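Local coordinates for uncharacterized protein (PDB 3MAB) that is of unknown function but carries a TfoX C-terminal domain of the helix-hairpin-helix clan, a grouping whose members often bind nucleic acid, at residues Gly35-Phe40 / Lys79-Ser84; Glu54-Glu59 / His68-Ala73; Ser7-Ile12 / Lys26-Leu31; Arg42-Glu45 / Ser49-Met52. The protein carries 2 engineered substitutions. One frame throughout, in Å; residues are numbered along the deposited sequence.

Contact 1: residues Gly35-Phe40 / Lys79-Ser84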
loop_
_atom_site.group_PDB
_atom_site.type_symbol
_atom_site.label_atom_id
_atom_site.label_comp_id
_atom_site.label_asym_id
_atom_site.label_seq_id
_atom_site.Cartn_x
_atom_site.Cartn_y
_atom_site.Cartn_z
ATOM N N GLY B 35 -11.889 6.185 -6.070
ATOM C CA GLY B 35 -10.901 5.508 -6.870
ATOM C C GLY B 35 -9.745 6.358 -7.333
ATOM O O GLY B 35 -9.746 7.609 -7.230
ATOM N N SER B 36 -8.722 5.690 -7.879
ATOM C CA SER B 36 -7.470 6.356 -8.144
ATOM C C SER B 36 -7.570 7.354 -9.281
ATOM O O SER B 36 -6.940 8.412 -9.218
ATOM C CB SER B 36 -6.356 5.384 -8.418
ATOM O OG SER B 36 -6.626 4.619 -9.570
ATOM N N LYS B 37 -8.308 7.038 -10.348
ATOM C CA LYS B 37 -8.351 7.941 -11.494
ATOM C C LYS B 37 -9.054 9.256 -11.131
ATOM O O LYS B 37 -8.574 10.346 -11.455
ATOM C CB LYS B 37 -9.023 7.296 -12.689
ATOM C CG LYS B 37 -8.183 6.144 -13.289
ATOM C CD LYS B 37 -8.959 5.606 -14.516
ATOM C CE LYS B 37 -8.296 4.370 -15.099
ATOM N NZ LYS B 37 -9.283 3.469 -15.793
ATOM N N GLU B 38 -10.196 9.145 -10.454
ATOM C CA GLU B 38 -10.908 10.362 -10.029
ATOM C C GLU B 38 -10.031 11.149 -9.016
ATOM O O GLU B 38 -9.915 12.350 -9.114
ATOM C CB GLU B 38 -12.250 10.053 -9.402
ATOM C CG GLU B 38 -12.905 11.363 -8.933
ATOM C CD GLU B 38 -14.314 11.276 -8.454
ATOM O OE1 GLU B 38 -15.100 10.388 -8.853
ATOM O OE2 GLU B 38 -14.684 12.165 -7.625
ATOM N N ALA B 39 -9.429 10.466 -8.056
ATOM C CA ALA B 39 -8.612 11.169 -7.059
ATOM C C ALA B 39 -7.447 11.892 -7.753
ATOM O O ALA B 39 -7.151 13.054 -7.476
ATOM C CB ALA B 39 -8.137 10.207 -6.014
ATOM N N PHE B 40 -6.818 11.209 -8.691
ATOM C CA PHE B 40 -5.729 11.798 -9.460
ATOM C C PHE B 40 -6.215 13.028 -10.207
ATOM O O PHE B 40 -5.545 14.043 -10.169
ATOM C CB PHE B 40 -5.095 10.810 -10.441
ATOM C CG PHE B 40 -3.982 11.384 -11.214
ATOM C CD1 PHE B 40 -2.718 11.353 -10.693
ATOM C CD2 PHE B 40 -4.158 11.983 -12.450
ATOM C CE1 PHE B 40 -1.669 11.921 -11.339
ATOM C CE2 PHE B 40 -3.057 12.545 -13.104
ATOM C CZ PHE B 40 -1.825 12.492 -12.535
ATOM N N LYS B 79 -1.269 3.958 -17.169
ATOM C CA LYS B 79 -0.402 4.683 -18.122
ATOM C C LYS B 79 -1.191 5.199 -19.314
ATOM O O LYS B 79 -0.979 6.360 -19.752
ATOM C CB LYS B 79 0.722 3.779 -18.606
ATOM C CG LYS B 79 1.675 4.511 -19.451
ATOM C CD LYS B 79 2.882 3.673 -19.879
ATOM C CE LYS B 79 3.973 3.633 -18.817
ATOM N NZ LYS B 79 5.325 3.341 -19.398
ATOM N N LYS B 80 -2.101 4.409 -19.835
ATOM C CA LYS B 80 -2.911 4.866 -20.973
ATOM C C LYS B 80 -3.720 6.088 -20.550
ATOM O O LYS B 80 -3.850 7.035 -21.310
ATOM C CB LYS B 80 -3.818 3.764 -21.461
ATOM C CG LYS B 80 -3.132 2.671 -22.145
ATOM C CD LYS B 80 -2.018 3.085 -23.125
ATOM C CE LYS B 80 -0.824 2.091 -23.037
ATOM N NZ LYS B 80 -0.249 1.963 -21.642
ATOM N N PHE B 81 -4.318 6.065 -19.390
ATOM C CA PHE B 81 -5.123 7.178 -18.844
ATOM C C PHE B 81 -4.249 8.405 -18.693
ATOM O O PHE B 81 -4.565 9.481 -19.209
ATOM C CB PHE B 81 -5.779 6.744 -17.555
ATOM C CG PHE B 81 -6.392 7.855 -16.762
ATOM C CD1 PHE B 81 -7.514 8.553 -17.216
ATOM C CD2 PHE B 81 -5.832 8.224 -15.591
ATOM C CE1 PHE B 81 -8.063 9.559 -16.457
ATOM C CE2 PHE B 81 -6.382 9.243 -14.827
ATOM C CZ PHE B 81 -7.496 9.881 -15.274
ATOM N N HIS B 82 -3.097 8.271 -18.091
ATOM C CA HIS B 82 -2.262 9.392 -17.851
ATOM C C HIS B 82 -1.763 9.998 -19.159
ATOM O O HIS B 82 -1.740 11.216 -19.317
ATOM C CB HIS B 82 -1.081 9.008 -16.976
ATOM C CG HIS B 82 -0.248 10.172 -16.600
ATOM N ND1 HIS B 82 0.978 10.411 -17.183
ATOM C CD2 HIS B 82 -0.457 11.190 -15.738
ATOM C CE1 HIS B 82 1.490 11.530 -16.682
ATOM N NE2 HIS B 82 0.627 12.037 -15.829
ATOM N N GLN B 83 -1.366 9.161 -20.087
ATOM C CA GLN B 83 -0.906 9.635 -21.389
ATOM C C GLN B 83 -2.015 10.430 -22.036
ATOM O O GLN B 83 -1.753 11.500 -22.618
ATOM C CB GLN B 83 -0.486 8.490 -22.295
ATOM C CG GLN B 83 0.843 7.885 -21.926
ATOM C CD GLN B 83 1.118 6.539 -22.621
ATOM O OE1 GLN B 83 0.281 6.010 -23.354
ATOM N NE2 GLN B 83 2.320 5.992 -22.403
ATOM N N SER B 84 -3.250 9.953 -21.998
ATOM C CA SER B 84 -4.393 10.656 -22.626
ATOM C C SER B 84 -4.586 12.010 -21.977
ATOM O O SER B 84 -4.894 12.985 -22.674
ATOM C CB SER B 84 -5.655 9.803 -22.505
ATOM O OG SER B 84 -5.427 8.533 -23.092
#

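Contact 2: residues Glu54-Glu59 / His68-Ala73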
loop_
_atom_site.group_PDB
_atom_site.type_symbol
_atom_site.label_atom_id
_atom_site.label_comp_id
_atom_site.label_asym_id
_atom_site.label_seq_id
_atom_site.Cartn_x
_atom_site.Cartn_y
_atom_site.Cartn_z
ATOM N N GLU B 54 2.297 9.558 -8.750
ATOM C CA GLU B 54 1.179 9.774 -7.856
ATOM C C GLU B 54 -0.020 8.843 -8.230
ATOM O O GLU B 54 -0.725 8.315 -7.364
ATOM C CB GLU B 54 0.687 11.220 -7.872
ATOM C CG GLU B 54 1.433 12.188 -7.052
ATOM C CD GLU B 54 2.538 12.876 -7.783
ATOM O OE1 GLU B 54 3.052 13.833 -7.198
ATOM O OE2 GLU B 54 2.887 12.491 -8.911
ATOM N N LEU B 55 -0.272 8.636 -9.526
ATOM C CA LEU B 55 -1.358 7.742 -9.945
ATOM C C LEU B 55 -1.156 6.311 -9.523
ATOM O O LEU B 55 -2.043 5.666 -8.999
ATOM C CB LEU B 55 -1.528 7.850 -11.472
ATOM C CG LEU B 55 -2.643 7.055 -12.114
ATOM C CD1 LEU B 55 -4.017 7.340 -11.466
ATOM C CD2 LEU B 55 -2.689 7.323 -13.579
ATOM N N TYR B 56 0.034 5.786 -9.754
ATOM C CA TYR B 56 0.382 4.480 -9.231
ATOM C C TYR B 56 0.221 4.409 -7.728
ATOM O O TYR B 56 -0.305 3.393 -7.213
ATOM C CB TYR B 56 1.821 4.118 -9.619
ATOM C CG TYR B 56 2.100 3.608 -11.029
ATOM C CD1 TYR B 56 1.104 3.204 -11.882
ATOM C CD2 TYR B 56 3.405 3.462 -11.445
ATOM C CE1 TYR B 56 1.391 2.746 -13.191
ATOM C CE2 TYR B 56 3.680 3.000 -12.768
ATOM C CZ TYR B 56 2.662 2.639 -13.570
ATOM O OH TYR B 56 3.005 2.166 -14.817
ATOM N N ALA B 57 0.689 5.427 -6.998
ATOM C CA ALA B 57 0.568 5.450 -5.542
ATOM C C ALA B 57 -0.858 5.355 -5.080
ATOM O O ALA B 57 -1.190 4.602 -4.167
ATOM C CB ALA B 57 1.218 6.726 -4.967
ATOM N N LEU B 58 -1.734 6.085 -5.747
ATOM C CA LEU B 58 -3.127 6.132 -5.409
ATOM C C LEU B 58 -3.804 4.787 -5.672
ATOM O O LEU B 58 -4.586 4.305 -4.854
ATOM C CB LEU B 58 -3.857 7.240 -6.160
ATOM C CG LEU B 58 -3.474 8.623 -5.736
ATOM C CD1 LEU B 58 -4.053 9.636 -6.704
ATOM C CD2 LEU B 58 -3.975 8.984 -4.360
ATOM N N GLU B 59 -3.509 4.144 -6.816
ATOM C CA GLU B 59 -4.109 2.837 -7.093
ATOM C C GLU B 59 -3.605 1.801 -6.137
ATOM O O GLU B 59 -4.372 0.967 -5.648
ATOM C CB GLU B 59 -3.846 2.387 -8.541
ATOM C CG GLU B 59 -4.437 1.068 -8.941
ATOM C CD GLU B 59 -5.948 1.015 -8.896
ATOM O OE1 GLU B 59 -6.576 2.076 -9.054
ATOM O OE2 GLU B 59 -6.535 -0.088 -8.782
ATOM N N HIS B 68 4.568 -0.977 -6.362
ATOM C CA HIS B 68 5.513 -1.792 -7.084
ATOM C C HIS B 68 4.826 -3.139 -7.448
ATOM O O HIS B 68 5.157 -3.748 -8.457
ATOM C CB HIS B 68 6.775 -2.070 -6.257
ATOM C CG HIS B 68 7.365 -0.865 -5.562
ATOM N ND1 HIS B 68 6.702 -0.195 -4.560
ATOM C CD2 HIS B 68 8.603 -0.300 -5.634
ATOM C CE1 HIS B 68 7.473 0.780 -4.087
ATOM N NE2 HIS B 68 8.635 0.733 -4.713
ATOM N N GLY B 69 3.880 -3.587 -6.621
ATOM C CA GLY B 69 3.186 -4.855 -6.841
ATOM C C GLY B 69 1.963 -4.846 -7.719
ATOM O O GLY B 69 1.309 -5.883 -7.892
ATOM N N LEU B 70 1.615 -3.693 -8.262
ATOM C CA LEU B 70 0.456 -3.638 -9.110
ATOM C C LEU B 70 0.610 -4.583 -10.296
ATOM O O LEU B 70 1.683 -4.675 -10.856
ATOM C CB LEU B 70 0.199 -2.213 -9.624
ATOM C CG LEU B 70 -0.357 -1.182 -8.622
ATOM C CD1 LEU B 70 -0.240 0.237 -9.132
ATOM C CD2 LEU B 70 -1.823 -1.606 -8.279
ATOM N N ASP B 71 -0.470 -5.258 -10.661
ATOM C CA ASP B 71 -0.412 -6.109 -11.849
ATOM C C ASP B 71 -0.105 -5.335 -13.104
ATOM O O ASP B 71 -0.397 -4.127 -13.217
ATOM C CB ASP B 71 -1.639 -7.002 -11.979
ATOM C CG ASP B 71 -2.894 -6.258 -12.077
ATOM O OD1 ASP B 71 -3.309 -5.862 -13.183
ATOM O OD2 ASP B 71 -3.476 -5.950 -11.011
ATOM N N GLU B 72 0.461 -6.018 -14.084
ATOM C CA GLU B 72 0.907 -5.344 -15.264
ATOM C C GLU B 72 -0.268 -4.726 -16.014
ATOM O O GLU B 72 -0.148 -3.660 -16.594
ATOM C CB GLU B 72 1.589 -6.329 -16.186
ATOM C CG GLU B 72 2.355 -5.682 -17.296
ATOM C CD GLU B 72 3.510 -4.869 -16.790
ATOM O OE1 GLU B 72 4.154 -5.382 -15.840
ATOM O OE2 GLU B 72 3.746 -3.763 -17.355
ATOM N N ALA B 73 -1.414 -5.420 -16.040
ATOM C CA ALA B 73 -2.582 -4.884 -16.734
ATOM C C ALA B 73 -3.049 -3.564 -16.134
ATOM O O ALA B 73 -3.387 -2.624 -16.847
ATOM C CB ALA B 73 -3.683 -5.861 -16.748
#

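Contact 3: residues Ser7-Ile12 / Lys26-Leu31. Engineered in segment 26-31: V29 (natural residue Gly).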
loop_
_atom_site.group_PDB
_atom_site.type_symbol
_atom_site.label_atom_id
_atom_site.label_comp_id
_atom_site.label_asym_id
_atom_site.label_seq_id
_atom_site.Cartn_x
_atom_site.Cartn_y
_atom_site.Cartn_z
ATOM N N SER B 7 -2.262 8.873 5.251
ATOM C CA SER B 7 -0.818 8.681 5.242
ATOM C C SER B 7 -0.415 7.350 5.891
ATOM O O SER B 7 0.770 7.081 5.952
ATOM C CB SER B 7 -0.131 9.845 5.952
ATOM O OG SER B 7 -0.513 9.898 7.298
ATOM N N GLU B 8 -1.362 6.562 6.419
ATOM C CA GLU B 8 -1.059 5.187 6.847
ATOM C C GLU B 8 -1.294 4.152 5.728
ATOM O O GLU B 8 -0.940 2.985 5.887
ATOM C CB GLU B 8 -1.871 4.767 8.055
ATOM C CG GLU B 8 -1.508 5.566 9.311
ATOM C CD GLU B 8 -2.443 5.321 10.480
ATOM O OE1 GLU B 8 -3.665 5.506 10.304
ATOM O OE2 GLU B 8 -1.955 5.024 11.612
ATOM N N LEU B 9 -1.895 4.579 4.634
ATOM C CA LEU B 9 -2.071 3.681 3.484
ATOM C C LEU B 9 -0.789 3.522 2.698
ATOM O O LEU B 9 0.059 4.438 2.642
ATOM C CB LEU B 9 -3.099 4.210 2.535
ATOM C CG LEU B 9 -4.472 4.487 3.113
ATOM C CD1 LEU B 9 -5.369 5.037 2.024
ATOM C CD2 LEU B 9 -5.151 3.317 3.859
ATOM N N PRO B 10 -0.622 2.349 2.051
ATOM C CA PRO B 10 0.597 2.172 1.229
ATOM C C PRO B 10 0.763 3.304 0.196
ATOM O O PRO B 10 -0.237 3.727 -0.428
ATOM C CB PRO B 10 0.376 0.826 0.530
ATOM C CG PRO B 10 -0.834 0.253 1.156
ATOM C CD PRO B 10 -1.548 1.213 1.948
ATOM N N ASN B 11 1.995 3.764 -0.017
ATOM C CA ASN B 11 2.397 4.763 -1.007
ATOM C C ASN B 11 2.003 6.192 -0.762
ATOM O O ASN B 11 2.376 7.036 -1.568
ATOM C CB ASN B 11 1.879 4.361 -2.411
ATOM C CG ASN B 11 1.977 2.879 -2.654
ATOM O OD1 ASN B 11 3.067 2.329 -2.637
ATOM N ND2 ASN B 11 0.830 2.217 -2.839
ATOM N N ILE B 12 1.217 6.467 0.266
ATOM C CA ILE B 12 0.757 7.833 0.524
ATOM C C ILE B 12 1.642 8.546 1.513
ATOM O O ILE B 12 1.527 8.275 2.694
ATOM C CB ILE B 12 -0.726 7.869 0.961
ATOM C CG1 ILE B 12 -1.561 7.119 -0.066
ATOM C CG2 ILE B 12 -1.171 9.359 1.078
ATOM C CD1 ILE B 12 -3.057 7.303 0.019
ATOM N N LYS B 26 -10.583 12.999 2.151
ATOM C CA LYS B 26 -9.996 13.187 3.484
ATOM C C LYS B 26 -9.703 11.931 4.280
ATOM O O LYS B 26 -8.987 12.007 5.294
ATOM C CB LYS B 26 -10.877 14.122 4.345
ATOM C CG LYS B 26 -11.288 15.426 3.602
ATOM C CD LYS B 26 -11.806 16.484 4.543
ATOM C CE LYS B 26 -12.965 17.332 3.995
ATOM N NZ LYS B 26 -13.040 17.602 2.515
ATOM N N THR B 27 -10.170 10.787 3.801
ATOM C CA THR B 27 -10.033 9.506 4.517
ATOM C C THR B 27 -9.792 8.380 3.543
ATOM O O THR B 27 -10.106 8.531 2.356
ATOM C CB THR B 27 -11.338 9.172 5.270
ATOM O OG1 THR B 27 -12.363 8.839 4.333
ATOM C CG2 THR B 27 -11.797 10.350 6.217
ATOM N N PRO B 28 -9.257 7.233 4.030
ATOM C CA PRO B 28 -9.143 6.079 3.154
ATOM C C PRO B 28 -10.450 5.634 2.522
ATOM O O PRO B 28 -10.433 5.182 1.387
ATOM C CB PRO B 28 -8.594 4.986 4.098
ATOM C CG PRO B 28 -7.773 5.797 5.075
ATOM C CD PRO B 28 -8.525 7.026 5.310
ATOM N N VAL B 29 -11.555 5.723 3.255
ATOM C CA VAL B 29 -12.894 5.314 2.713
ATOM C C VAL B 29 -13.278 6.222 1.549
ATOM O O VAL B 29 -13.698 5.753 0.476
ATOM C CB VAL B 29 -14.022 5.291 3.827
ATOM C CG1 VAL B 29 -13.794 4.175 4.885
ATOM C CG2 VAL B 29 -14.161 6.577 4.460
ATOM N N GLU B 30 -13.016 7.520 1.727
ATOM C CA GLU B 30 -13.293 8.464 0.651
ATOM C C GLU B 30 -12.431 8.218 -0.607
ATOM O O GLU B 30 -12.926 8.292 -1.746
ATOM C CB GLU B 30 -13.122 9.896 1.145
ATOM C CG GLU B 30 -14.265 10.382 2.068
ATOM C CD GLU B 30 -14.051 11.716 2.687
ATOM O OE1 GLU B 30 -13.383 12.622 2.104
ATOM O OE2 GLU B 30 -14.596 11.883 3.808
ATOM N N LEU B 31 -11.179 7.860 -0.404
ATOM C CA LEU B 31 -10.320 7.485 -1.515
ATOM C C LEU B 31 -10.794 6.247 -2.231
ATOM O O LEU B 31 -10.840 6.235 -3.464
ATOM C CB LEU B 31 -8.855 7.351 -1.115
ATOM C CG LEU B 31 -7.852 6.877 -2.150
ATOM C CD1 LEU B 31 -7.747 7.807 -3.289
ATOM C CD2 LEU B 31 -6.486 6.691 -1.516
#

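Contact 4: residues Arg42-Glu45 / Ser49-Met52. Engineered in segment 49-52: M52 (natural residue Leu).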
loop_
_atom_site.group_PDB
_atom_site.type_symbol
_atom_site.label_atom_id
_atom_site.label_comp_id
_atom_site.label_asym_id
_atom_site.label_seq_id
_atom_site.Cartn_x
_atom_site.Cartn_y
_atom_site.Cartn_z
ATOM N N ARG B 42 -8.593 15.031 -9.549
ATOM C CA ARG B 42 -8.862 16.108 -8.595
ATOM C C ARG B 42 -7.563 16.823 -8.156
ATOM O O ARG B 42 -7.580 18.024 -7.998
ATOM C CB ARG B 42 -9.704 15.590 -7.419
ATOM C CG ARG B 42 -11.085 15.367 -7.910
ATOM C CD ARG B 42 -12.056 14.557 -7.121
ATOM N NE ARG B 42 -12.379 15.197 -5.879
ATOM C CZ ARG B 42 -13.295 14.775 -5.004
ATOM N NH1 ARG B 42 -14.088 13.759 -5.256
ATOM N NH2 ARG B 42 -13.419 15.407 -3.842
ATOM N N ILE B 43 -6.507 16.069 -7.918
ATOM C CA ILE B 43 -5.247 16.661 -7.532
ATOM C C ILE B 43 -4.560 17.325 -8.713
ATOM O O ILE B 43 -3.953 18.369 -8.550
ATOM C CB ILE B 43 -4.316 15.705 -6.738
ATOM C CG1 ILE B 43 -3.882 14.452 -7.460
ATOM C CG2 ILE B 43 -5.039 15.252 -5.462
ATOM C CD1 ILE B 43 -2.752 13.609 -6.633
ATOM N N TRP B 44 -4.704 16.719 -9.888
ATOM C CA TRP B 44 -4.108 17.241 -11.141
ATOM C C TRP B 44 -4.760 18.525 -11.588
ATOM O O TRP B 44 -4.078 19.435 -12.069
ATOM C CB TRP B 44 -4.222 16.153 -12.163
ATOM C CG TRP B 44 -3.708 16.471 -13.523
ATOM C CD1 TRP B 44 -2.425 16.366 -13.929
ATOM C CD2 TRP B 44 -4.497 16.770 -14.688
ATOM N NE1 TRP B 44 -2.353 16.601 -15.277
ATOM C CE2 TRP B 44 -3.607 16.850 -15.771
ATOM C CE3 TRP B 44 -5.864 16.936 -14.917
ATOM C CZ2 TRP B 44 -4.018 17.145 -17.037
ATOM C CZ3 TRP B 44 -6.292 17.234 -16.182
ATOM C CH2 TRP B 44 -5.374 17.380 -17.221
ATOM N N GLU B 45 -6.054 18.662 -11.349
ATOM C CA GLU B 45 -6.756 19.895 -11.602
ATOM C C GLU B 45 -6.133 21.050 -10.760
ATOM O O GLU B 45 -6.044 22.177 -11.228
ATOM C CB GLU B 45 -8.227 19.715 -11.230
ATOM C CG GLU B 45 -9.028 21.012 -11.283
ATOM C CD GLU B 45 -10.516 20.820 -11.097
ATOM O OE1 GLU B 45 -10.920 19.925 -10.338
ATOM O OE2 GLU B 45 -11.284 21.612 -11.695
ATOM N N SER B 49 1.340 19.261 -12.210
ATOM C CA SER B 49 2.657 18.597 -12.070
ATOM C C SER B 49 2.575 17.197 -11.453
ATOM O O SER B 49 3.518 16.410 -11.561
ATOM C CB SER B 49 3.605 19.448 -11.235
ATOM O OG SER B 49 3.799 20.734 -11.799
ATOM N N VAL B 50 1.460 16.868 -10.806
ATOM C CA VAL B 50 1.301 15.492 -10.276
ATOM C C VAL B 50 1.306 14.554 -11.453
ATOM O O VAL B 50 0.811 14.870 -12.548
ATOM C CB VAL B 50 0.017 15.283 -9.508
ATOM C CG1 VAL B 50 -0.029 16.174 -8.289
ATOM C CG2 VAL B 50 -1.197 15.457 -10.376
ATOM N N CYS B 51 1.898 13.390 -11.279
ATOM C CA CYS B 51 2.174 12.599 -12.471
ATOM C C CYS B 51 2.091 11.118 -12.192
ATOM O O CYS B 51 1.358 10.676 -11.296
ATOM C CB CYS B 51 3.548 12.978 -13.014
ATOM S SG CYS B 51 4.815 12.493 -11.860
ATOM N N MET B 52 2.770 10.320 -13.006
ATOM C CA MET B 52 2.473 8.914 -13.028
ATOM C C MET B 52 2.703 8.295 -11.699
ATOM O O MET B 52 1.990 7.400 -11.255
ATOM C CB MET B 52 3.365 8.214 -14.064
ATOM C CG MET B 52 2.873 6.926 -14.466
ATOM S SD MET B 52 1.206 6.964 -15.144
ATOM C CE MET B 52 0.754 5.424 -14.406
#

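Contact 1: residues Gly35-Phe40 / Lys79-Ser84
The side chain of K37 lies over one face of the F81 ring. K37 CG sits 4.1 Å from the centroid of the F81 ring, 20° off the ring normal, a CH-pi contact displaced toward the rim. K37 CB adds to it at 3.9 Å from F81 CE2. A second meeting runs between F40 and H82. F40 CZ comes within 3.7 Å of H82 CD2, at the edge of the imidazole. The two ring planes stand at 78°, but the approach is oblique. A looser apolar touch, F40 CD2 to F81 CE2 at 4.3 Å, joins the two pairs.

Torsions place these groups. K37 runs extended beyond CG, which lays its methylenes along the phenyl ring and carries NZ on to a salt bridge with E77, one turn before F81. In F81, CG is anti to the backbone N, and this sends the ring from its own helix toward K37. The ring of W44, one turn on in the same helix as F40, meets that of F40.

The short axes approach to 11.7 Å and cross at -21°, nearly parallel, so long side chains have to bridge the gap. K37 and F81 are partly exposed, while F40 is buried. Helix 52-63 also touches this junction between helices 28-46 and 72-85: its L55 touches both F40 and F81, and its M52, an engineered residue, touches H82.

Contact 2: residues Glu54-Glu59 / His68-Ala73
L70 reaches helix 52-63 with both of its methyl groups, and each finds a different partner. The contact is entirely van der Waals, with no hydrogen bond between the segments. L70 CD2 lies 3.8 Å from E59 CG, so the aliphatic part of the glutamate does the touching. L70 CD1 approaches Y56 O at 3.7 Å, a methyl group against a helix carbonyl. The Y56 ring is more distant, with Y56 CD1 at 4.3 Å from L70 CD1 in an oblique approach.

L70 belongs to the turn that leads from the 3-10 segment into helix 72-85. D71 is the N-cap of that helix, and its OD1 accepts from K74 N. The buried leucine thus ties the connection after helix 52-63 back onto the helix it has just left, while the exposed D71 caps the next one.

The polar interactions of E59 lead away from L70. The E59 chain bends at chi2 (63°), and its carboxylate is held at both oxygens: OE1 by S36 OG of helix 28-46, OE2 by Q63 NE2 one turn on. These bonds satisfy a buried acid and fix its rotation. L78 of helix 72-85 touches both Y56 and E59.

Contact 3: residues Ser7-Ile12 / Lys26-Leu31
L9 carries CG anti to its carbonyl carbon (chi1 -56°), and this directs its two methyl groups at the ring of P28. L31 has the other common setting, CG anti to the backbone N (chi1 176°), which turns its branch toward I12. I12 reaches L31 with its CD1.

The L9 fork rests against the CB-CG side of the proline. L9 CD2 is 3.8 Å from P28 CG, and L9 CD1 is 3.8 Å from P28 CB. I12 and L31 meet tip to tip, with I12 CD1 at 3.8 Å from L31 CD2. The same L31 methyl also comes to 4.1 Å from L9 CD1, which joins the two pairs into one apolar patch.

Backbone features set up both sides. L9 to I12 form a type II beta turn, closed by a weak bond from I12 N to L9 O. The turn brings the first and last of its residues to the same partner, L31. On the other side, P28 and L31 stand one turn apart at the start of a helix, with T27 in the N-cap position. The side chain of E30 reaches K26, and its OE1 accepts from K26 N at 2.8 Å, from above the carboxylate plane.

Next to the patch, E8 forms a salt bridge with K75 of the second subunit. The patch itself joins the loop before helix 14-22 to the first turn of helix 28-46. A61 of helix 52-63 touches L9, I12 and L31, and L20 of helix 14-22 packs on I12.

Contact 4: residues Arg42-Glu45 / Ser49-Met52
V50 sets its two methyl groups against I43 and W44, neighbours on the last turns of helix 28-46. V50 CG2 takes the shorter contacts. It lies 3.5 Å from W44 CA and 3.6 Å from W44 CB, so it presses on the root of the tryptophan side chain. It also lies near the plane of the indole, at its edge, 3.9 Å from W44 CD1. The same V50 CG2 touches I43 CG1 at 4.1 Å, while V50 CG1 meets I43 CD1 at 4.1 Å.

The torsions show how these groups come together. V50 has CG1 anti to its carbonyl carbon (chi1 -62°), while CG2 falls between the backbone N and the carbonyl carbon. I43 adopts a less usual form for a helix: its CG1 stands between N and the carbonyl carbon, chi1 61°. From there chi2 is extended, and the CD1 end comes closer to V50 than the direction of CB alone would suggest. The CD1 edge of the W44 indole lies beside V50 CG2 and also beside V50 O, which is 3.8 Å from W44 CD1. The ring's NE1 is hydrogen-bonded to E86 OE2.

No hydrogen bond links the two segments. V50 is buried, and through it the loop after helix 28-46 packs back on the end of that helix. C51 follows at the N-cap of helix 52-63, where E54 OE2 accepts from its backbone N. Around the contact, L16 and D19 of helix 14-22 touch I43, and F40 of helix 28-46 packs against V50.

In the fold
Along the chain contact 3 closes first. Contact 1 then opens and encloses contacts 4 and 2, in that order. Helix 28-46 runs through contacts 3, 1 and 4, from its first turn to its last. Helix 52-63 supplies one side of contact 2, and contacts 1 and 2 share helix 72-85. Contacts 1 and 4 lie about 9 Å apart between centres and touch where F40 meets V50 and C51. Contacts 1 and 2, about 11 Å apart, are joined by S36 and E59. Contacts 1 and 3 lie on opposite sides of the chain's centre, about 17 Å apart. Together they join helices 28-46, 52-63 and 72-85, and the loop before helix 14-22, within one small all-helical domain. Contacts 2 and 3 also touch the second subunit.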